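Long-range contact in transcriptional regulator, TetR family (Myxococcus xanthus, PDB 5K7F), which probably represses transcription by binding regulatory DNA, in a circuit that links isovaleryl coenzyme A to its alternative de novo biosynthesis: residues E142-S146 with V157-G162. Sequence-based numbering, arbitrary orientation.
Sequences EEAFS and VDPTVG
Phe145 lays one face of its ring over the backbone of Gly162, whose CA stands 3.6 Å from the ring centroid and 12° off the ring normal, a CH-pi contact. A side chain on Gly162 would point at this ring, so the close approach of aromatic face to helix backbone depends on the glycine. Val157 CG1 comes obliquely to Phe145 CD1, at 3.9 Å. Pro159 packs against the stem of the phenylalanine, CB to CB at 4.1 Å; its CB also meets Glu142 O at 3.6 Å, while its CG lies against Ser146 OG. Cutting Phe145 back to an alanine removes the ring and is likely to leave a gap over Gly162 and deprive Val157, as well as Leu93 of helix 89-105 and Met195 of the second subunit, of an apolar partner. The contact joins the late turns of helix 125-150 to the first turn of helix 159-171, within the all-helical C-terminal domain of the TetR family, where Leu183 of the second subunit packs on Asp158 and Val161. Asp158 is the N-cap of the latter helix: Thr160 N reaches its OD1 on the anti side, 32° out of the carboxylate plane, at 3.0 Å, and Val161 N bonds to it more weakly. The same OD1 also forms a salt bridge with Arg182 of the second subunit. Polar contact between the two helices comes from Glu142, whose side chain, extended beyond CG (chi2 -167°), lies side by side with Thr160 and takes a weak hydrogen bond on OE2 from Thr160 OG1 at 2.8 Å; the stronger partner of that hydroxyl is Arg182 of the second subunit.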
ATOM      1  N   GLU A 142       1.215 -16.543   7.553  1.00  9.98           N
ATOM      2  CA  GLU A 142       0.163 -17.007   8.462  1.00 10.94           C
ATOM      3  C   GLU A 142       0.634 -18.180   9.315  1.00  9.68           C
ATOM      4  O   GLU A 142       0.376 -18.215  10.522  1.00  7.68           O
ATOM      5  CB  GLU A 142      -1.109 -17.389   7.681  1.00 11.80           C
ATOM      6  CG  GLU A 142      -1.812 -16.229   7.040  1.00 10.58           C
ATOM      7  CD  GLU A 142      -3.230 -16.507   6.530  1.00 19.68           C
ATOM      8  OE1 GLU A 142      -3.719 -17.644   6.624  1.00 23.95           O
ATOM      9  OE2 GLU A 142      -3.853 -15.557   6.012  1.00 15.91           O
ATOM     10  N   GLU A 143       1.373 -19.125   8.731  1.00 12.77           N
ATOM     11  CA  GLU A 143       1.885 -20.244   9.523  1.00 11.89           C
ATOM     12  C   GLU A 143       2.823 -19.758  10.624  1.00 10.65           C
ATOM     13  O   GLU A 143       2.743 -20.217  11.761  1.00 11.79           O
ATOM     14  CB  GLU A 143       2.577 -21.261   8.608  1.00 15.75           C
ATOM     15  N   ALA A 144       3.698 -18.797  10.319  1.00  9.64           N
ATOM     16  CA  ALA A 144       4.590 -18.262  11.347  1.00 10.87           C
ATOM     17  C   ALA A 144       3.823 -17.523  12.442  1.00  7.26           C
ATOM     18  O   ALA A 144       4.106 -17.704  13.638  1.00 10.11           O
ATOM     19  CB  ALA A 144       5.629 -17.342  10.729  1.00 10.62           C
ATOM     20  N   PHE A 145       2.852 -16.698  12.070  1.00 11.07           N
ATOM     21  CA  PHE A 145       2.033 -16.041  13.089  1.00  8.18           C
ATOM     22  C   PHE A 145       1.322 -17.079  13.969  1.00 10.75           C
ATOM     23  O   PHE A 145       1.343 -16.971  15.195  1.00 11.73           O
ATOM     24  CB  PHE A 145       1.052 -15.072  12.426  1.00  7.57           C
ATOM     25  CG  PHE A 145       1.591 -13.680  12.237  1.00  4.97           C
ATOM     26  CD1 PHE A 145       1.757 -12.840  13.298  1.00  8.49           C
ATOM     27  CD2 PHE A 145       1.963 -13.234  10.974  1.00 10.60           C
ATOM     28  CE1 PHE A 145       2.222 -11.550  13.094  1.00 10.32           C
ATOM     29  CE2 PHE A 145       2.415 -11.962  10.784  1.00  7.37           C
ATOM     30  CZ  PHE A 145       2.554 -11.129  11.846  1.00  9.12           C
ATOM     31  N   SER A 146       0.777 -18.135  13.362  1.00  9.42           N
ATOM     32  CA  SER A 146       0.125 -19.212  14.122  1.00  9.65           C
ATOM     33  C   SER A 146       1.041 -19.852  15.151  1.00 14.60           C
ATOM     34  O   SER A 146       0.652 -20.054  16.309  1.00 12.17           O
ATOM     35  CB  SER A 146      -0.382 -20.277  13.157  1.00 13.58           C
ATOM     36  OG  SER A 146      -1.556 -19.789  12.549  1.00 18.04           O
ATOM     37  N   VAL A 157      -2.896 -13.002  17.998  1.00 17.02           N
ATOM     38  CA  VAL A 157      -3.453 -12.268  16.865  1.00 14.23           C
ATOM     39  C   VAL A 157      -3.961 -13.297  15.864  1.00 13.00           C
ATOM     40  O   VAL A 157      -3.420 -14.397  15.763  1.00 13.48           O
ATOM     41  CB  VAL A 157      -2.399 -11.316  16.238  1.00 11.68           C
ATOM     42  CG1 VAL A 157      -1.330 -12.102  15.509  1.00 12.74           C
ATOM     43  CG2 VAL A 157      -3.037 -10.315  15.314  1.00 14.35           C
ATOM     44  N   ASP A 158      -5.047 -12.951  15.171  1.00 11.70           N
ATOM     45  CA  ASP A 158      -5.520 -13.768  14.062  1.00  9.14           C
ATOM     46  C   ASP A 158      -4.429 -13.813  12.999  1.00 17.08           C
ATOM     47  O   ASP A 158      -3.929 -12.751  12.605  1.00 18.08           O
ATOM     48  CB  ASP A 158      -6.793 -13.198  13.465  1.00 16.53           C
ATOM     49  CG  ASP A 158      -7.327 -14.041  12.335  1.00 22.12           C
ATOM     50  OD1 ASP A 158      -6.809 -13.922  11.204  1.00 15.42           O
ATOM     51  OD2 ASP A 158      -8.281 -14.824  12.578  1.00 20.13           O
ATOM     52  N   PRO A 159      -4.005 -15.006  12.548  1.00 12.07           N
ATOM     53  CA  PRO A 159      -2.826 -15.067  11.652  1.00 10.28           C
ATOM     54  C   PRO A 159      -2.986 -14.293  10.350  1.00 10.16           C
ATOM     55  O   PRO A 159      -1.973 -13.819   9.804  1.00 10.04           O
ATOM     56  CB  PRO A 159      -2.665 -16.566  11.373  1.00  9.58           C
ATOM     57  CG  PRO A 159      -3.402 -17.266  12.444  1.00 19.38           C
ATOM     58  CD  PRO A 159      -4.461 -16.347  12.968  1.00 14.45           C
ATOM     59  N   THR A 160      -4.213 -14.193   9.803  1.00 10.67           N
ATOM     60  CA  THR A 160      -4.445 -13.409   8.595  1.00 10.38           C
ATOM     61  C   THR A 160      -4.283 -11.924   8.885  1.00 11.56           C
ATOM     62  O   THR A 160      -3.726 -11.186   8.073  1.00 11.13           O
ATOM     63  CB  THR A 160      -5.848 -13.707   8.037  1.00 15.93           C
ATOM     64  OG1 THR A 160      -5.981 -15.128   7.844  1.00 14.28           O
ATOM     65  CG2 THR A 160      -6.090 -13.016   6.714  1.00 10.42           C
ATOM     66  N   VAL A 161      -4.803 -11.465  10.029  1.00  9.96           N
ATOM     67  CA  VAL A 161      -4.567 -10.091  10.462  1.00 12.54           C
ATOM     68  C   VAL A 161      -3.067  -9.834  10.584  1.00 13.36           C
ATOM     69  O   VAL A 161      -2.532  -8.841  10.056  1.00 12.53           O
ATOM     70  CB  VAL A 161      -5.302  -9.830  11.786  1.00 15.31           C
ATOM     71  CG1 VAL A 161      -5.010  -8.433  12.335  1.00 23.37           C
ATOM     72  CG2 VAL A 161      -6.814 -10.014  11.587  1.00 15.56           C
ATOM     73  N   GLY A 162      -2.373 -10.715  11.302  1.00 10.52           N
ATOM     74  CA  GLY A 162      -0.917 -10.589  11.435  1.00  8.69           C
ATOM     75  C   GLY A 162      -0.255 -10.478  10.079  1.00  9.91           C
ATOM     76  O   GLY A 162       0.477  -9.531   9.815  1.00  9.28           O
TER